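Local coordinates for uncharacterized protein (Bacteroides ovatus, PDB 4FS7) that is of unknown function but, as an extracellular leucine-rich repeat protein of the BspA type, probably binds other proteins, at residues 235-240 / 247-252; 253-258 / 270-275; 281-284 / 288-291. All coordinates share one frame; numbering follows the deposited sequence.

Interaction 1. Residues 235-240 / 247-252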
loop_
_atom_site.group_PDB
_atom_site.type_symbol
_atom_site.label_atom_id
_atom_site.label_comp_id
_atom_site.label_asym_id
_atom_site.label_seq_id
_atom_site.Cartn_x
_atom_site.Cartn_y
_atom_site.Cartn_z
ATOM N N ILE A 235 11.182 5.633 10.928
ATOM C CA ILE A 235 9.787 5.837 11.174
ATOM C C ILE A 235 9.570 6.210 12.632
ATOM O O ILE A 235 10.057 5.552 13.564
ATOM C CB ILE A 235 8.984 4.535 10.814
ATOM C CG1 ILE A 235 8.877 4.403 9.312
ATOM C CG2 ILE A 235 7.579 4.537 11.452
ATOM C CD1 ILE A 235 7.942 5.453 8.628
ATOM N N ILE A 236 8.794 7.244 12.838
ATOM C CA ILE A 236 8.217 7.586 14.125
ATOM C C ILE A 236 6.727 7.553 13.964
ATOM O O ILE A 236 6.159 8.284 13.119
ATOM C CB ILE A 236 8.690 8.974 14.628
ATOM C CG1 ILE A 236 10.209 8.992 14.817
ATOM C CG2 ILE A 236 7.950 9.345 15.891
ATOM C CD1 ILE A 236 10.736 10.317 15.286
ATOM N N ILE A 237 6.067 6.711 14.735
ATOM C CA ILE A 237 4.625 6.704 14.789
ATOM C C ILE A 237 4.186 7.663 15.870
ATOM O O ILE A 237 4.441 7.424 17.042
ATOM C CB ILE A 237 4.054 5.264 15.037
ATOM C CG1 ILE A 237 4.447 4.291 13.891
ATOM C CG2 ILE A 237 2.526 5.293 15.207
ATOM C CD1 ILE A 237 3.919 4.641 12.494
ATOM N N PRO A 238 3.574 8.787 15.494
ATOM C CA PRO A 238 3.212 9.786 16.501
ATOM C C PRO A 238 2.002 9.349 17.300
ATOM O O PRO A 238 1.264 8.402 16.958
ATOM C CB PRO A 238 2.919 11.035 15.657
ATOM C CG PRO A 238 2.329 10.468 14.402
ATOM C CD PRO A 238 3.209 9.242 14.143
ATOM N N ASP A 239 1.804 10.047 18.410
ATOM C CA ASP A 239 0.725 9.735 19.332
ATOM C C ASP A 239 -0.664 9.871 18.703
ATOM O O ASP A 239 -1.665 9.380 19.264
ATOM C CB ASP A 239 0.812 10.604 20.599
ATOM C CG ASP A 239 2.041 10.313 21.461
ATOM O OD1 ASP A 239 2.521 9.136 21.462
ATOM O OD2 ASP A 239 2.506 11.280 22.167
ATOM N N SER A 240 -0.762 10.566 17.576
ATOM C CA SER A 240 -2.016 10.759 16.854
ATOM C C SER A 240 -2.547 9.492 16.175
ATOM O O SER A 240 -3.744 9.405 15.869
ATOM C CB SER A 240 -1.856 11.892 15.818
ATOM O OG SER A 240 -0.619 11.790 15.154
ATOM N N SER A 247 1.262 -6.196 9.494
ATOM C CA SER A 247 2.242 -6.265 8.428
ATOM C C SER A 247 2.447 -4.906 7.726
ATOM O O SER A 247 2.826 -4.867 6.569
ATOM C CB SER A 247 1.865 -7.338 7.393
ATOM O OG SER A 247 1.625 -8.592 8.041
ATOM N N VAL A 248 2.277 -3.801 8.454
ATOM C CA VAL A 248 2.241 -2.511 7.831
ATOM C C VAL A 248 3.543 -2.181 7.127
ATOM O O VAL A 248 3.508 -1.534 6.095
ATOM C CB VAL A 248 1.829 -1.393 8.812
ATOM C CG1 VAL A 248 1.901 -0.010 8.165
ATOM C CG2 VAL A 248 0.441 -1.632 9.393
ATOM N N PHE A 249 4.675 -2.585 7.722
ATOM C CA PHE A 249 5.954 -2.324 7.185
ATOM C C PHE A 249 6.659 -3.607 6.717
ATOM O O PHE A 249 7.896 -3.699 6.642
ATOM C CB PHE A 249 6.844 -1.592 8.205
ATOM C CG PHE A 249 6.306 -0.249 8.571
ATOM C CD1 PHE A 249 6.587 0.880 7.786
ATOM C CD2 PHE A 249 5.461 -0.095 9.655
ATOM C CE1 PHE A 249 6.060 2.119 8.098
ATOM C CE2 PHE A 249 4.950 1.120 9.974
ATOM C CZ PHE A 249 5.225 2.241 9.190
ATOM N N TYR A 250 5.878 -4.595 6.327
ATOM C CA TYR A 250 6.444 -5.889 5.965
ATOM C C TYR A 250 7.539 -5.775 4.940
ATOM O O TYR A 250 7.353 -5.201 3.872
ATOM C CB TYR A 250 5.329 -6.795 5.402
ATOM C CG TYR A 250 5.794 -8.186 5.124
ATOM C CD1 TYR A 250 6.464 -8.483 3.949
ATOM C CD2 TYR A 250 5.640 -9.195 6.044
ATOM C CE1 TYR A 250 6.999 -9.744 3.711
ATOM C CE2 TYR A 250 6.139 -10.473 5.791
ATOM C CZ TYR A 250 6.826 -10.727 4.647
ATOM O OH TYR A 250 7.343 -12.016 4.492
ATOM N N GLY A 251 8.710 -6.351 5.228
ATOM C CA GLY A 251 9.743 -6.482 4.260
ATOM C C GLY A 251 10.463 -5.226 3.827
ATOM O O GLY A 251 11.143 -5.235 2.807
ATOM N N CYS A 252 10.276 -4.116 4.551
ATOM C CA CYS A 252 10.979 -2.870 4.209
ATOM C C CYS A 252 12.465 -3.090 4.423
ATOM O O CYS A 252 12.870 -3.373 5.509
ATOM C CB CYS A 252 10.504 -1.701 5.045
ATOM S SG CYS A 252 8.845 -1.143 4.625
#
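Ile235 and Phe249 reach for each other from opposite directions across the interior of the solenoid, and their meeting is wholly apolar. The nearest pair is Ile235 CG1 and Phe249 CE1, 3.8 Å apart. All three side-chain carbons beyond CB share in the contact: Ile235 CD1 also lies against Phe249 CE1, while Ile235 CG2 stands 4.0 Å from Phe249 CZ. The approach is oblique, neither squarely over the ring nor at its rim. Two residues along the same strand, Ile237 comes to the ring edge, close to its plane, with CD1 4.3 Å from Phe249 CZ. The phenyl group is therefore touched at its far end by both inward-facing isoleucines. Val248 CG1 lies 3.7 Å above one ring face, offset toward the rim.

Phe249 CG lies anti to the carbonyl carbon (chi1 -63°), which carries the ring inward to the strand. Two consecutive beta turns present it: a type I turn from Ser247 to Tyr250, closed by Tyr250 N to Ser247 O, and a type II turn from Phe249 to Cys252, closed by Cys252 N to Phe249 O at 3.2 Å. Gly251 takes the positive phi (71°) of the second turn. Phe249 also meets the ring of Phe272, the planes being about 15° apart. Strand 234-237 is the outermost of a four-stranded parallel sheet and pairs with strand 257-260, whereas the turns follow strand 243-244 in another parallel sheet.

Interaction 2. Residues 253-258 / 270-275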
loop_
_atom_site.group_PDB
_atom_site.type_symbol
_atom_site.label_atom_id
_atom_site.label_comp_id
_atom_site.label_asym_id
_atom_site.label_seq_id
_atom_site.Cartn_x
_atom_site.Cartn_y
_atom_site.Cartn_z
ATOM N N THR A 253 13.274 -2.974 3.400
ATOM C CA THR A 253 14.694 -3.311 3.510
ATOM C C THR A 253 15.612 -2.129 3.846
ATOM O O THR A 253 16.764 -2.332 4.240
ATOM C CB THR A 253 15.194 -3.970 2.193
ATOM O OG1 THR A 253 15.068 -3.056 1.119
ATOM C CG2 THR A 253 14.426 -5.236 1.899
ATOM N N ASP A 254 15.101 -0.910 3.711
ATOM C CA ASP A 254 15.864 0.293 3.969
ATOM C C ASP A 254 15.557 0.906 5.322
ATOM O O ASP A 254 16.184 1.875 5.755
ATOM C CB ASP A 254 15.618 1.339 2.867
ATOM C CG ASP A 254 16.094 0.883 1.526
ATOM O OD1 ASP A 254 17.091 0.164 1.524
ATOM O OD2 ASP A 254 15.445 1.207 0.497
ATOM N N LEU A 255 14.623 0.321 6.055
ATOM C CA LEU A 255 14.144 0.843 7.316
ATOM C C LEU A 255 15.172 0.521 8.380
ATOM O O LEU A 255 15.427 -0.666 8.665
ATOM C CB LEU A 255 12.791 0.234 7.664
ATOM C CG LEU A 255 12.120 0.666 8.946
ATOM C CD1 LEU A 255 11.858 2.173 8.991
ATOM C CD2 LEU A 255 10.802 -0.107 9.105
ATOM N N GLU A 256 15.748 1.558 8.976
ATOM C CA GLU A 256 16.826 1.441 9.948
ATOM C C GLU A 256 16.425 1.616 11.396
ATOM O O GLU A 256 17.080 1.079 12.293
ATOM C CB GLU A 256 17.934 2.421 9.614
ATOM C CG GLU A 256 18.624 2.146 8.311
ATOM C CD GLU A 256 19.706 3.190 7.957
ATOM O OE1 GLU A 256 20.077 4.017 8.840
ATOM O OE2 GLU A 256 20.195 3.159 6.811
ATOM N N SER A 257 15.434 2.437 11.662
ATOM C CA SER A 257 14.948 2.644 13.004
ATOM C C SER A 257 13.456 2.856 13.018
ATOM O O SER A 257 12.879 3.427 12.081
ATOM C CB SER A 257 15.597 3.806 13.750
ATOM O OG SER A 257 15.154 5.031 13.265
ATOM N N ILE A 258 12.828 2.471 14.120
ATOM C CA ILE A 258 11.434 2.684 14.420
ATOM C C ILE A 258 11.221 3.122 15.853
ATOM O O ILE A 258 11.918 2.664 16.767
ATOM C CB ILE A 258 10.522 1.447 14.056
ATOM C CG1 ILE A 258 10.653 0.249 15.011
ATOM C CG2 ILE A 258 10.766 1.049 12.608
ATOM C CD1 ILE A 258 9.658 0.282 16.188
ATOM N N SER A 270 3.030 -8.902 12.982
ATOM C CA SER A 270 3.991 -8.929 11.874
ATOM C C SER A 270 4.373 -7.558 11.318
ATOM O O SER A 270 4.744 -7.449 10.160
ATOM C CB SER A 270 3.453 -9.802 10.747
ATOM O OG SER A 270 3.252 -11.153 11.190
ATOM N N LEU A 271 4.371 -6.515 12.152
ATOM C CA LEU A 271 4.534 -5.168 11.636
ATOM C C LEU A 271 5.827 -4.961 10.888
ATOM O O LEU A 271 5.841 -4.308 9.851
ATOM C CB LEU A 271 4.424 -4.081 12.708
ATOM C CG LEU A 271 3.539 -2.879 12.200
ATOM C CD1 LEU A 271 2.080 -3.343 12.285
ATOM C CD2 LEU A 271 3.753 -1.667 13.095
ATOM N N PHE A 272 6.935 -5.482 11.434
ATOM C CA PHE A 272 8.264 -5.317 10.877
ATOM C C PHE A 272 8.865 -6.633 10.451
ATOM O O PHE A 272 10.089 -6.796 10.378
ATOM C CB PHE A 272 9.183 -4.584 11.853
ATOM C CG PHE A 272 8.629 -3.256 12.282
ATOM C CD1 PHE A 272 8.597 -2.181 11.401
ATOM C CD2 PHE A 272 8.094 -3.077 13.520
ATOM C CE1 PHE A 272 8.065 -0.985 11.787
ATOM C CE2 PHE A 272 7.535 -1.839 13.915
ATOM C CZ PHE A 272 7.504 -0.815 12.999
ATOM N N TYR A 273 7.998 -7.579 10.086
ATOM C CA TYR A 273 8.456 -8.885 9.637
ATOM C C TYR A 273 9.390 -8.725 8.440
ATOM O O TYR A 273 9.053 -8.034 7.468
ATOM C CB TYR A 273 7.223 -9.695 9.259
ATOM C CG TYR A 273 7.345 -11.213 9.184
ATOM C CD1 TYR A 273 8.146 -11.850 8.269
ATOM C CD2 TYR A 273 6.569 -12.019 10.031
ATOM C CE1 TYR A 273 8.230 -13.243 8.239
ATOM C CE2 TYR A 273 6.646 -13.400 9.962
ATOM C CZ TYR A 273 7.469 -13.989 9.071
ATOM O OH TYR A 273 7.533 -15.366 9.014
ATOM N N ASN A 274 10.560 -9.356 8.499
ATOM C CA ASN A 274 11.530 -9.320 7.431
ATOM C C ASN A 274 12.084 -7.932 7.131
ATOM O O ASN A 274 12.589 -7.683 6.038
ATOM C CB ASN A 274 11.004 -10.008 6.150
ATOM C CG ASN A 274 11.124 -11.519 6.183
ATOM O OD1 ASN A 274 11.949 -12.059 6.876
ATOM N ND2 ASN A 274 10.289 -12.197 5.437
ATOM N N CYS A 275 12.082 -7.038 8.133
ATOM C CA CYS A 275 12.771 -5.748 8.009
ATOM C C CYS A 275 14.246 -5.983 8.353
ATOM O O CYS A 275 14.716 -5.684 9.429
ATOM C CB CYS A 275 12.140 -4.708 8.888
ATOM S SG CYS A 275 10.531 -4.130 8.236
#
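Ile258 lies over one face of the Phe272 ring, its CG1 4.2 Å from the centroid and 25° off the ring normal, a CH-pi contact. The two side chains come from opposite directions, and the isoleucine spreads its branches across the ring: Ile258 CG2 approaches Phe272 CE1 at 3.5 Å, while Ile258 CD1 reaches Phe272 CE2 at 3.8 Å. This spread depends on CG1 standing between the backbone N and the carbonyl carbon of Ile258 (chi1 74°). Against the opposite face rests Leu271 CB, 3.8 Å above the plane, so the ring is sandwiched between aliphatic carbons.

In this BspA-type leucine-rich repeat solenoid, the contact spans the interior from the sheet containing strand 257-260 to the turns after strand 266-267. Leu255, just ahead of that first strand, crosses Phe272 at about a right angle and meets it obliquely, with Leu255 CD2 3.8 Å from Phe272 CD1. The same methyl also touches the thiol of Cys275, Leu255 CD2 to Cys275 SG being 4.1 Å. Phe272 and Cys275 are the ends of one type II turn, closed by Cys275 N to Phe272 O at 3.0 Å, which sets ring and sulfur beside the same leucine branch.

Interaction 3. Residues 281-284 / 288-291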
loop_
_atom_site.group_PDB
_atom_site.type_symbol
_atom_site.label_atom_id
_atom_site.label_comp_id
_atom_site.label_asym_id
_atom_site.label_seq_id
_atom_site.Cartn_x
_atom_site.Cartn_y
_atom_site.Cartn_z
ATOM N N VAL A 281 15.136 -0.001 17.699
ATOM C CA VAL A 281 13.755 0.043 18.075
ATOM C C VAL A 281 13.543 0.726 19.413
ATOM O O VAL A 281 14.276 0.462 20.353
ATOM C CB VAL A 281 13.215 -1.437 18.219
ATOM C CG1 VAL A 281 11.897 -1.499 19.006
ATOM C CG2 VAL A 281 13.112 -2.119 16.861
ATOM N N ILE A 282 12.562 1.624 19.455
ATOM C CA ILE A 282 11.988 2.103 20.693
ATOM C C ILE A 282 10.511 1.739 20.645
ATOM O O ILE A 282 9.814 2.104 19.695
ATOM C CB ILE A 282 12.140 3.626 20.913
ATOM C CG1 ILE A 282 13.585 4.054 20.721
ATOM C CG2 ILE A 282 11.536 3.973 22.286
ATOM C CD1 ILE A 282 13.792 5.601 20.626
ATOM N N TYR A 283 10.012 1.034 21.650
ATOM C CA TYR A 283 8.676 0.469 21.595
ATOM C C TYR A 283 8.002 0.534 22.957
ATOM O O TYR A 283 8.557 0.060 23.932
ATOM C CB TYR A 283 8.747 -0.981 21.102
ATOM C CG TYR A 283 7.389 -1.600 20.830
ATOM C CD1 TYR A 283 6.609 -2.120 21.832
ATOM C CD2 TYR A 283 6.887 -1.650 19.525
ATOM C CE1 TYR A 283 5.368 -2.676 21.573
ATOM C CE2 TYR A 283 5.664 -2.218 19.261
ATOM C CZ TYR A 283 4.893 -2.704 20.283
ATOM O OH TYR A 283 3.695 -3.289 19.988
ATOM N N GLY A 284 6.802 1.100 23.013
ATOM C CA GLY A 284 6.067 1.318 24.251
ATOM C C GLY A 284 4.682 0.794 24.348
ATOM O O GLY A 284 4.042 0.923 25.388
ATOM N N VAL A 288 3.735 -6.410 22.577
ATOM C CA VAL A 288 4.497 -6.599 21.347
ATOM C C VAL A 288 3.810 -7.771 20.620
ATOM O O VAL A 288 3.913 -8.895 21.075
ATOM C CB VAL A 288 5.985 -6.969 21.566
ATOM C CG1 VAL A 288 6.722 -7.164 20.189
ATOM C CG2 VAL A 288 6.696 -5.924 22.426
ATOM N N PRO A 289 3.016 -7.507 19.572
ATOM C CA PRO A 289 2.233 -8.612 18.971
ATOM C C PRO A 289 3.080 -9.710 18.361
ATOM O O PRO A 289 4.293 -9.564 18.154
ATOM C CB PRO A 289 1.440 -7.895 17.846
ATOM C CG PRO A 289 1.406 -6.498 18.211
ATOM C CD PRO A 289 2.670 -6.214 18.960
ATOM N N GLU A 290 2.428 -10.810 18.032
ATOM C CA GLU A 290 3.101 -11.889 17.340
ATOM C C GLU A 290 3.941 -11.398 16.171
ATOM O O GLU A 290 3.486 -10.551 15.386
ATOM C CB GLU A 290 2.085 -12.958 16.894
ATOM C CG GLU A 290 1.120 -12.495 15.807
ATOM C CD GLU A 290 0.322 -13.594 15.137
ATOM O OE1 GLU A 290 -0.021 -14.565 15.825
ATOM O OE2 GLU A 290 0.016 -13.490 13.921
ATOM N N LYS A 291 5.139 -11.949 16.044
ATOM C CA LYS A 291 5.967 -11.830 14.878
ATOM C C LYS A 291 6.354 -10.395 14.562
ATOM O O LYS A 291 6.815 -10.132 13.435
ATOM C CB LYS A 291 5.277 -12.487 13.664
ATOM C CG LYS A 291 4.893 -13.954 13.894
ATOM C CD LYS A 291 3.858 -14.458 12.873
ATOM C CE LYS A 291 3.357 -15.836 13.210
ATOM N NZ LYS A 291 2.203 -16.158 12.301
#
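Within one coil of the leucine-rich repeat solenoid, the end of strand 280-283 faces the short strand 287-288 across a tight connection, and Tyr283 bridges the two. Its aromatic ring meets Val288 through one methyl: Val288 CG2 is 3.6 Å from Tyr283 CE1 and 3.9 Å from Tyr283 CD1. The valine comes in obliquely, neither over the face of the ring nor at its edge. Farther out, the phenol oxygen lies against the junction of Val288 and Pro289, Tyr283 OH being 3.7 Å from Val288 CA and 3.3 Å from the ring carbon Pro289 CD. The proline ring, like the valine, crosses the tyrosine at a slant.

With CG anti to the backbone N of Tyr283 (chi1 -172°), the side chain extends from the strand toward 288-291, far enough for its hydroxyl to hydrogen-bond to the carbonyl oxygen of Ile287. The buried tyrosine thus has an apolar flank lying on Val288 and a polar end tied to the main chain just before it. Such a cross-link joins two neighbouring parallel sheets of the BspA-type repeat region: strand 280-283 pairs with 257-260 and 301-304, while 287-288 is the outermost strand of the other. A phenylalanine at Tyr283 lacks the hydroxyl and would probably leave the Ile287 carbonyl without this partner, breaking the polar tie between strands 280-283 and 287-288.

Beyond the strand, Gly284 O accepts a hydrogen bond from Ser307 OG in the next coil. Pro289 O is likewise bonded to Thr292 OG1, and a bound 1,2-ethanediol, probably from the crystallisation liquor, lies about 4 Å from the proline side chain.

In the fold
All three contacts start from successive strands of one parallel sheet, 234-237, 257-260 and 280-283, and cross the solenoid interior. Interactions 1 and 2 are near-equivalent: a turn phenylalanine faces aliphatic residues on or just before the strand, buried throughout, with centres 8 Å apart. Probable backbone hydrogen bonds from Phe249 N to Leu271 O and from Gly251 N to Tyr273 O tie their turns together. Interaction 2 buries about twice the area of interaction 1. In interaction 3 the aromatic residue comes from the strand instead, adds a polar end, and reaches a partly exposed proline. It joins interaction 2 through probable backbone hydrogen bonds, Ile282 N to Ile258 O and Ser270 N to Glu290 O, but does not touch interaction 1.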